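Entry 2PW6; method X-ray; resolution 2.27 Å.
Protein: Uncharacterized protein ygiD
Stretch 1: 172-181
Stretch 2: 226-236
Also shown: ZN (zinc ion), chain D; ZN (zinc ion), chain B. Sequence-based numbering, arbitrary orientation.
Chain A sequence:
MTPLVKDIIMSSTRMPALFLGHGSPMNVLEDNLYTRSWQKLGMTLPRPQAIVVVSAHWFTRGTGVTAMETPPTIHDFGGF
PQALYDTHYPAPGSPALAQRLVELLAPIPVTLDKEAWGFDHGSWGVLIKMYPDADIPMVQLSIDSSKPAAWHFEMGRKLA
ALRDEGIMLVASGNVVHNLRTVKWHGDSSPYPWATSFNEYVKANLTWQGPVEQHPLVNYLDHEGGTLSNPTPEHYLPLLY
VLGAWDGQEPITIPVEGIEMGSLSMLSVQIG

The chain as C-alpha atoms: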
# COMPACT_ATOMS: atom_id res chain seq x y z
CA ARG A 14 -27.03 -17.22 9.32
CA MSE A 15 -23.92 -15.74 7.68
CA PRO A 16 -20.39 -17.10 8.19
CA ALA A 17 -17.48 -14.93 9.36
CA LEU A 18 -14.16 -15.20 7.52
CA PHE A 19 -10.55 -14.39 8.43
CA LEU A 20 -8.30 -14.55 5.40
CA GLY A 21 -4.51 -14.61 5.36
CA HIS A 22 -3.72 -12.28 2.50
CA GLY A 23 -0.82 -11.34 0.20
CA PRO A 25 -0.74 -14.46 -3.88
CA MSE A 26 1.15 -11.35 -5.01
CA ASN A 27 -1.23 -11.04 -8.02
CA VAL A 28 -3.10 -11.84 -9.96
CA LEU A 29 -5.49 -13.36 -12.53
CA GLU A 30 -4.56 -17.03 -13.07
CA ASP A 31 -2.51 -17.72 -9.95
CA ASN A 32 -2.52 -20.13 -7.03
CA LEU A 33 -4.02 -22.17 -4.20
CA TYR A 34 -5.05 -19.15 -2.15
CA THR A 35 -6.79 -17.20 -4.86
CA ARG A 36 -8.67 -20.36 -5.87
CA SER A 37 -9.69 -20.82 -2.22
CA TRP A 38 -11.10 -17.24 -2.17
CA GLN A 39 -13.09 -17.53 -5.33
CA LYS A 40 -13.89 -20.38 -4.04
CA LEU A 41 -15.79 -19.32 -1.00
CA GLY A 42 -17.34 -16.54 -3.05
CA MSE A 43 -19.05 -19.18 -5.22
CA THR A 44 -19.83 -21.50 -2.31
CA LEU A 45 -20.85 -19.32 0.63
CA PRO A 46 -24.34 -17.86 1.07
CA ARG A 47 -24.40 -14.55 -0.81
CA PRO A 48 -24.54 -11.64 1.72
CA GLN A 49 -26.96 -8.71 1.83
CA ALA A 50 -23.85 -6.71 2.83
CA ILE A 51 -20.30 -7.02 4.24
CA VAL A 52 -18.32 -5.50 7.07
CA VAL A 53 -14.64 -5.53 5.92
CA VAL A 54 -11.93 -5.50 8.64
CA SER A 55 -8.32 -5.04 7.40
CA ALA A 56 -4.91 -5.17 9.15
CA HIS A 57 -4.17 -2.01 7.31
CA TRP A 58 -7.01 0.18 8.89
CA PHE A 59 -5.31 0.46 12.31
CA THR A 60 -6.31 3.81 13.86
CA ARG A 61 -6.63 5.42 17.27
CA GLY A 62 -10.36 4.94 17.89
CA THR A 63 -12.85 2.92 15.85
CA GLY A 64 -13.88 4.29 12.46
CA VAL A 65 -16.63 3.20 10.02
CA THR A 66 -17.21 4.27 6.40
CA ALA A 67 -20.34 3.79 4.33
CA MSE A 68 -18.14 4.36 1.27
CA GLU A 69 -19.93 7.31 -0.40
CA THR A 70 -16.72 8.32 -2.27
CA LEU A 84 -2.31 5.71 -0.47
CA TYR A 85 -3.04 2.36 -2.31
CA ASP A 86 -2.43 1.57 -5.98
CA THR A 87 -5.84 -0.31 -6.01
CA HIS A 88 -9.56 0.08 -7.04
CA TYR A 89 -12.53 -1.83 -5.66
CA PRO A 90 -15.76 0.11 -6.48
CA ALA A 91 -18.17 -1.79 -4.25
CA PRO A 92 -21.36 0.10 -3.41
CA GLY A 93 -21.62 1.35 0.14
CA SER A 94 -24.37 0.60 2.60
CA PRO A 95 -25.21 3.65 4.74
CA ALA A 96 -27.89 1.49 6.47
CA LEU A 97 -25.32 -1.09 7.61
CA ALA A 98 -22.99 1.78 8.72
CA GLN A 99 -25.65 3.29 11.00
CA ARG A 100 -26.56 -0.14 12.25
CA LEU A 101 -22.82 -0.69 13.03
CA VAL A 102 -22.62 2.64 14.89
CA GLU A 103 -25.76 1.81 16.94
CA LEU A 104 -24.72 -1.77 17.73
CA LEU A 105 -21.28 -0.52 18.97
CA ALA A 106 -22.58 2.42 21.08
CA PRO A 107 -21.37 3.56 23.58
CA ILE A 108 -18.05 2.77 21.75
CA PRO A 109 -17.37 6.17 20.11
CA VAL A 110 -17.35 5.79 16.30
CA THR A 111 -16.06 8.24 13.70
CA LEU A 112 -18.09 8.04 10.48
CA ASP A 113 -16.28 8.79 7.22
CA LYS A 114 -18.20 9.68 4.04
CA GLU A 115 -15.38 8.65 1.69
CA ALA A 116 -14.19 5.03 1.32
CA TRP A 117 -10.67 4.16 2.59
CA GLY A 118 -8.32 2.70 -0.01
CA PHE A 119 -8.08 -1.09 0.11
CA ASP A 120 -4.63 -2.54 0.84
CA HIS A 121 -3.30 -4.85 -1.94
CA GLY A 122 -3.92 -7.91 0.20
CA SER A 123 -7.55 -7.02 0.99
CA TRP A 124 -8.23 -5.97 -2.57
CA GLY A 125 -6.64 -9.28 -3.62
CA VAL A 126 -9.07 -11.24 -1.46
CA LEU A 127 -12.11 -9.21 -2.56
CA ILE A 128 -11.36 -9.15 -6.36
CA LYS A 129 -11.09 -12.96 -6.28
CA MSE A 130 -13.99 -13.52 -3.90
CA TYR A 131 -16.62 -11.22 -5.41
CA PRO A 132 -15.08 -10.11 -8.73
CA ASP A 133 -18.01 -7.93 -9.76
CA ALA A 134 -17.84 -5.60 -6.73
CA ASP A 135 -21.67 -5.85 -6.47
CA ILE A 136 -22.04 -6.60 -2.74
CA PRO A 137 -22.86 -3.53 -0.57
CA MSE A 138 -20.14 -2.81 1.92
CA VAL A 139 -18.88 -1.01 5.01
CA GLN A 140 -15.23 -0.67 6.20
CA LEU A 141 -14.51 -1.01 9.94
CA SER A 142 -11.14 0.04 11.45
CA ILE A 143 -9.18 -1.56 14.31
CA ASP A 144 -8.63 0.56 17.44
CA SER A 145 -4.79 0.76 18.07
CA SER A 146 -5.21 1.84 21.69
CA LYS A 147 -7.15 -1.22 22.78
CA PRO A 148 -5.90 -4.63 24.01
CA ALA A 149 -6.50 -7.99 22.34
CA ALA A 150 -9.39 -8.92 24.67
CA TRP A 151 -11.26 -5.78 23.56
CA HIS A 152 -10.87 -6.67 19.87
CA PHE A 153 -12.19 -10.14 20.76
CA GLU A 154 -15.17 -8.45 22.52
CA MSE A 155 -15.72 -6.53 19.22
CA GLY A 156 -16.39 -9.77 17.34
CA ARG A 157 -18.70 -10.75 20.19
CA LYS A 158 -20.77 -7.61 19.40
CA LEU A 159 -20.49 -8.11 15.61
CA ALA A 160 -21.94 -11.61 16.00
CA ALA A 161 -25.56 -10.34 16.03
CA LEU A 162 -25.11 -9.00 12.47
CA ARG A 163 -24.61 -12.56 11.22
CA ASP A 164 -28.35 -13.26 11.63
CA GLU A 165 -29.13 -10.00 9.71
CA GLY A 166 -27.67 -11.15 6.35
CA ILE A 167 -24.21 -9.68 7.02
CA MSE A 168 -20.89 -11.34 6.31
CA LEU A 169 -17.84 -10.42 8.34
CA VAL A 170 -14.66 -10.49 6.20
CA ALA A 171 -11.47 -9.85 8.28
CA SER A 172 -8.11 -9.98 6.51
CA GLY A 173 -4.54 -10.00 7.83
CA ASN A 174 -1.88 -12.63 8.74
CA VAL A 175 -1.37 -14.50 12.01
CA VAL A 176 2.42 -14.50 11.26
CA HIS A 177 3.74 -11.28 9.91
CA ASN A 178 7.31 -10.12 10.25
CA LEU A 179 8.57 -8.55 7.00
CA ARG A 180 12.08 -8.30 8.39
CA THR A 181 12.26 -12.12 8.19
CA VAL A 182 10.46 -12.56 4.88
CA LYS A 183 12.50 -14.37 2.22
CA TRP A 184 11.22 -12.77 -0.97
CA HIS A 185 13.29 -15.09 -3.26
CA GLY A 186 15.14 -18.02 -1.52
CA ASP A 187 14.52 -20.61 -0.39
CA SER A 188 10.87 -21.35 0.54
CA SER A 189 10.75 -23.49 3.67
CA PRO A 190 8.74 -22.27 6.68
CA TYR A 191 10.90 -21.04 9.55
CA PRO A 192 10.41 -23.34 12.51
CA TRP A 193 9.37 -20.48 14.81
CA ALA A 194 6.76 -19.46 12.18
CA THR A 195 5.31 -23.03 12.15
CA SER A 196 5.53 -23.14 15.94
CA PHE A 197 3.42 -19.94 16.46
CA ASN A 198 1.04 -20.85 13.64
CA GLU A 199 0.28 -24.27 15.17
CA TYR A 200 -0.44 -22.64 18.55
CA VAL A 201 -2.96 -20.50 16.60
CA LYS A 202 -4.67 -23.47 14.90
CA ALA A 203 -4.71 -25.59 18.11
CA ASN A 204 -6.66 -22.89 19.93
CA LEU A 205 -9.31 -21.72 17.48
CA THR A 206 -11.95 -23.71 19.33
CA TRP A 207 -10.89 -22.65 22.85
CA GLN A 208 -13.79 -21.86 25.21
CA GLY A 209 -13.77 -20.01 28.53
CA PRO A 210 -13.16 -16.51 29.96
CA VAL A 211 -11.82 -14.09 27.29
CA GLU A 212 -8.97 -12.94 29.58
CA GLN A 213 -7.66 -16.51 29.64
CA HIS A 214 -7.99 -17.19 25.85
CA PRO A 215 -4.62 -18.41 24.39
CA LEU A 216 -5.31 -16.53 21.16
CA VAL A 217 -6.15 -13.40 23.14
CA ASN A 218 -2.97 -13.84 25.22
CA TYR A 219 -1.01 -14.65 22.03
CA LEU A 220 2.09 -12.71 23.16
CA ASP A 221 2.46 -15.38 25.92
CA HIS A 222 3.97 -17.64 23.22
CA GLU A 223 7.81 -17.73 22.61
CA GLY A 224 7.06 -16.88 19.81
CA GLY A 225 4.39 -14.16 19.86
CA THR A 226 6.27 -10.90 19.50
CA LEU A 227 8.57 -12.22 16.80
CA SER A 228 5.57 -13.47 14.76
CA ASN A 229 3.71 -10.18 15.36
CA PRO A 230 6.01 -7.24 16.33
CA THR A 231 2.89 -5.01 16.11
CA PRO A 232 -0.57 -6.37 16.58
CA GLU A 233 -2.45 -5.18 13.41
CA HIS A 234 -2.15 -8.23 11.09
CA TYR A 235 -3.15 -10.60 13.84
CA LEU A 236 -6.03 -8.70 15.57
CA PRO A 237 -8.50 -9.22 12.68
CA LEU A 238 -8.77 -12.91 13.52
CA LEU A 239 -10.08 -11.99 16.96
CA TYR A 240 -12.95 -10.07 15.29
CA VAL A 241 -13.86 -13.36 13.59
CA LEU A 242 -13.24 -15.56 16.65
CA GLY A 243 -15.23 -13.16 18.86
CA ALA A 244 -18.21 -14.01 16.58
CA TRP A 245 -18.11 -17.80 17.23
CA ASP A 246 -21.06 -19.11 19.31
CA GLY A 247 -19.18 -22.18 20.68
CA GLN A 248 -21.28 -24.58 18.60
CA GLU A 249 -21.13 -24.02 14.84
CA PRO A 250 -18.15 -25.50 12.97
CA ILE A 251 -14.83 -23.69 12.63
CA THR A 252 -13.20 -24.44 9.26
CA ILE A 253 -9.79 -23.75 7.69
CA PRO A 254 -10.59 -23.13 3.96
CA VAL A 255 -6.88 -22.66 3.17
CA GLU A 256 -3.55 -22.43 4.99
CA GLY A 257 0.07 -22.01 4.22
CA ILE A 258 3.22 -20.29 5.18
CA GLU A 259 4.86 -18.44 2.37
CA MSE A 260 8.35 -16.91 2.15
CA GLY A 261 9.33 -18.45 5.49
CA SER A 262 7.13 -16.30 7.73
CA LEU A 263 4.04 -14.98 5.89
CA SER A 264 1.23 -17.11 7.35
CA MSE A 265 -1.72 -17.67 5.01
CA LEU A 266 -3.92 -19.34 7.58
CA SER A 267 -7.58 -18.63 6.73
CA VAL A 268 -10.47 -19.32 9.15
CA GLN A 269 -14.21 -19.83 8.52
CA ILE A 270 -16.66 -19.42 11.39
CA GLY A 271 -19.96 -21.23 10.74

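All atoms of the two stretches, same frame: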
# COMPACT_ATOMS: atom_id res chain seq x y z
N SER A 172 -9.31 -9.51 7.20
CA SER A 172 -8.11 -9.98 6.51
C SER A 172 -6.84 -9.42 7.14
O SER A 172 -6.76 -8.24 7.49
CB SER A 172 -8.15 -9.82 4.97
OG SER A 172 -7.62 -8.61 4.48
N GLY A 173 -5.86 -10.33 7.29
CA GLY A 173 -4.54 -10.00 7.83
C GLY A 173 -3.65 -11.21 7.69
O GLY A 173 -3.65 -11.83 6.64
N ASN A 174 -2.94 -11.57 8.77
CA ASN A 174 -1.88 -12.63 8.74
C ASN A 174 -1.46 -12.91 10.17
O ASN A 174 -0.92 -12.00 10.86
CB ASN A 174 -0.60 -12.22 7.94
CG ASN A 174 -0.81 -12.08 6.42
OD1 ASN A 174 -0.65 -10.97 5.86
ND2 ASN A 174 -1.09 -13.21 5.73
N VAL A 175 -1.72 -14.12 10.65
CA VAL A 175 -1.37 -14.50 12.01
C VAL A 175 0.16 -14.60 12.27
O VAL A 175 0.61 -14.52 13.44
CB VAL A 175 -2.10 -15.79 12.44
CG1 VAL A 175 -3.59 -15.67 12.17
CG2 VAL A 175 -1.50 -17.05 11.73
N VAL A 176 0.95 -14.71 11.19
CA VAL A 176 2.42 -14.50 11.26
C VAL A 176 2.84 -13.45 10.26
O VAL A 176 2.60 -13.59 9.04
CB VAL A 176 3.30 -15.81 10.99
CG1 VAL A 176 4.79 -15.50 11.18
CG2 VAL A 176 2.88 -16.98 11.86
N HIS A 177 3.52 -12.41 10.76
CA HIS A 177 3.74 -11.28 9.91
C HIS A 177 4.90 -10.43 10.35
O HIS A 177 4.72 -9.39 11.02
CB HIS A 177 2.44 -10.42 9.78
CG HIS A 177 2.56 -9.30 8.80
ND1 HIS A 177 3.28 -8.14 9.07
CD2 HIS A 177 2.11 -9.18 7.52
CE1 HIS A 177 3.20 -7.34 8.02
NE2 HIS A 177 2.51 -7.95 7.06
N ASN A 178 6.09 -10.84 9.93
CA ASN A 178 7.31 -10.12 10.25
C ASN A 178 8.02 -10.00 8.93
O ASN A 178 8.51 -11.00 8.41
CB ASN A 178 8.15 -10.88 11.29
CG ASN A 178 9.31 -10.03 11.84
OD1 ASN A 178 9.88 -9.24 11.12
ND2 ASN A 178 9.61 -10.17 13.14
N LEU A 179 8.01 -8.79 8.35
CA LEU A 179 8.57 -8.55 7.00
C LEU A 179 10.09 -8.38 7.02
O LEU A 179 10.74 -8.39 5.98
CB LEU A 179 7.86 -7.37 6.30
CG LEU A 179 6.34 -7.62 6.09
CD1 LEU A 179 5.72 -6.56 5.25
CD2 LEU A 179 6.08 -8.96 5.45
N ARG A 180 10.64 -8.23 8.21
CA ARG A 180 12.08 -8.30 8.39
C ARG A 180 12.65 -9.71 8.26
O ARG A 180 13.85 -9.86 8.13
CB ARG A 180 12.46 -7.80 9.77
CG ARG A 180 12.08 -6.40 10.05
CD ARG A 180 12.11 -6.32 11.54
NE ARG A 180 11.65 -5.04 12.02
CZ ARG A 180 11.13 -4.84 13.21
NH1 ARG A 180 10.98 -5.86 14.08
NH2 ARG A 180 10.75 -3.61 13.53
N THR A 181 11.80 -10.75 8.35
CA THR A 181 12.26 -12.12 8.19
C THR A 181 11.80 -12.74 6.90
O THR A 181 12.07 -13.91 6.64
CB THR A 181 11.76 -13.05 9.31
OG1 THR A 181 10.34 -13.17 9.21
CG2 THR A 181 12.17 -12.53 10.69
N THR A 226 5.80 -12.21 19.91
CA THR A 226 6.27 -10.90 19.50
C THR A 226 7.07 -10.94 18.22
O THR A 226 7.10 -9.97 17.46
CB THR A 226 7.12 -10.25 20.61
OG1 THR A 226 6.40 -10.30 21.83
CG2 THR A 226 7.45 -8.78 20.28
N LEU A 227 7.77 -12.06 18.00
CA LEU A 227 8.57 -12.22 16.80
C LEU A 227 7.65 -12.42 15.57
O LEU A 227 7.90 -11.89 14.49
CB LEU A 227 9.55 -13.40 16.99
CG LEU A 227 10.37 -14.02 15.86
CD1 LEU A 227 11.26 -13.02 15.21
CD2 LEU A 227 11.17 -15.25 16.39
N SER A 228 6.58 -13.19 15.78
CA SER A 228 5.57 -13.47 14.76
C SER A 228 4.70 -12.24 14.43
O SER A 228 4.16 -12.13 13.32
CB SER A 228 4.67 -14.58 15.25
OG SER A 228 5.28 -15.85 15.12
N ASN A 229 4.60 -11.32 15.39
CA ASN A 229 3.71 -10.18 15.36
C ASN A 229 4.34 -9.05 16.17
O ASN A 229 3.93 -8.82 17.30
CB ASN A 229 2.32 -10.54 15.95
CG ASN A 229 1.54 -11.55 15.09
OD1 ASN A 229 1.18 -11.27 13.96
ND2 ASN A 229 1.25 -12.72 15.66
N PRO A 230 5.36 -8.36 15.61
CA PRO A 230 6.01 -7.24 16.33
C PRO A 230 5.09 -6.05 16.59
O PRO A 230 5.41 -5.20 17.45
CB PRO A 230 7.15 -6.82 15.39
CG PRO A 230 7.27 -7.89 14.34
CD PRO A 230 5.96 -8.62 14.28
N THR A 231 3.99 -5.95 15.83
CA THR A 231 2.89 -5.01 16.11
C THR A 231 1.65 -5.83 15.95
O THR A 231 1.70 -6.85 15.29
CB THR A 231 2.85 -3.87 15.12
OG1 THR A 231 3.00 -4.38 13.78
CG2 THR A 231 3.94 -2.87 15.43
N PRO A 232 0.55 -5.45 16.63
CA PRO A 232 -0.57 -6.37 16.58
C PRO A 232 -1.46 -6.41 15.33
O PRO A 232 -2.21 -7.36 15.22
CB PRO A 232 -1.40 -5.95 17.82
CG PRO A 232 -0.59 -4.93 18.54
CD PRO A 232 0.25 -4.30 17.50
N GLU A 233 -1.36 -5.47 14.39
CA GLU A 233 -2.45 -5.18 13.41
C GLU A 233 -2.84 -6.33 12.48
O GLU A 233 -4.01 -6.54 12.21
CB GLU A 233 -2.19 -3.89 12.60
CG GLU A 233 -1.19 -4.04 11.44
CD GLU A 233 0.26 -4.27 11.92
OE1 GLU A 233 0.62 -3.67 12.95
OE2 GLU A 233 1.02 -5.03 11.26
N HIS A 234 -1.85 -7.10 12.01
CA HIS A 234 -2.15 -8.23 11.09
C HIS A 234 -2.72 -9.46 11.74
O HIS A 234 -3.31 -10.33 11.06
CB HIS A 234 -0.97 -8.57 10.21
CG HIS A 234 -0.88 -7.76 8.95
ND1 HIS A 234 -0.30 -6.52 8.92
CD2 HIS A 234 -1.14 -8.07 7.67
CE1 HIS A 234 -0.25 -6.07 7.68
NE2 HIS A 234 -0.77 -6.99 6.89
N TYR A 235 -2.56 -9.54 13.05
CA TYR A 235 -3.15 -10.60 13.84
C TYR A 235 -4.57 -10.34 14.42
O TYR A 235 -5.44 -11.24 14.45
CB TYR A 235 -2.21 -10.88 14.98
CG TYR A 235 -2.69 -11.95 15.88
CD1 TYR A 235 -2.50 -13.29 15.53
CD2 TYR A 235 -3.34 -11.66 17.10
CE1 TYR A 235 -2.94 -14.33 16.37
CE2 TYR A 235 -3.80 -12.69 17.94
CZ TYR A 235 -3.60 -14.03 17.56
OH TYR A 235 -4.02 -15.10 18.36
N LEU A 236 -4.78 -9.12 14.91
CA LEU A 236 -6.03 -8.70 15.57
C LEU A 236 -7.33 -9.01 14.81
O LEU A 236 -8.33 -9.33 15.46
CB LEU A 236 -5.98 -7.19 15.94
CG LEU A 236 -5.08 -6.80 17.13
CD1 LEU A 236 -5.01 -5.25 17.37
CD2 LEU A 236 -5.48 -7.54 18.44
ZN ZN D . 4.17 -7.20 10.66
ZN ZN B . -0.93 -6.91 4.92

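The contact joins the end of a strand and the loop that follows it (172-181) to the last turn of a helix and the segment beyond (226-236), burying 614 Å² in all. Its most distinctive element is a pair of histidines. The rings of His177 and His234 stack face to face, with centroids 3.6 Å apart and planes 15° from parallel; His177 NE2 lies 3.4 Å from His234 CE1. The similar separation of His177 NE2 and His234 NE2, 3.4 Å, is not a hydrogen bond, since there is no hydrogen to share.

The chi angles of each histidine place it for a metal as well as for the stack. His177 has chi1 t (-174°) and chi2 -75°; its CA-CB bond points sideways, yet the ring end comes nearer the other stretch. This conformation lets the residue chelate the chain D zinc through His177 ND1 at 2.0 Å and its own carbonyl, His177 O, at 2.3 Å. His234, with chi1 at -86° and chi2 at 84°, has its CA-CB bond pointing toward stretch 1, and His234 NE2 binds the chain B zinc at 2.0 Å. Its other nitrogen, His234 ND1, donates to Glu233 OE2 at 3.1 Å with an angle of 172°, so both ring nitrogens are engaged. Glu233 also accepts from Thr231, Thr231 OG1 to Glu233 OE1 being 2.6 Å.

Backbone hydrogen bonds fix the register around this stack. Asn174 N donates to His234 O at 2.6 Å and 176°, and His177 N to Ser228 O at 2.7 Å and 166°. At Gly173 an ideal CB would lie 2.3 Å from His234 O, a clash, whereas the existing Gly173 CA approaches His234 O at 3.5 Å in a CA-H...O contact.

Two asparagines reach main-chain carbonyls from opposite stretches. Asn229, the first residue past the helix to leave helical phi/psi, adopts chi1 m (-67°) and directs Asn229 ND2 to Val175 O, 2.9 Å away at 145°. Asn178, with chi1 t (-169°) and chi2 -34°, carries Asn178 ND2 to Leu227 O, 2.8 Å away at 167°. Asn178 OD1 accepts a weak bond from Arg180 N at 3.2 Å and 131°, within the type I turn from Asn178 to Thr181. The side-chain amide of Asn178 thus links that turn to the helix end while Asn178 ND2 also packs 3.5 Å from Pro230 CG.

Apolar packing completes the contact. Tyr235, chi1 t (180°), presents its ring edge to Val175: Tyr235 CD1 lies 3.9 Å from Val175 CA and 4.0 Å from Val175 CB.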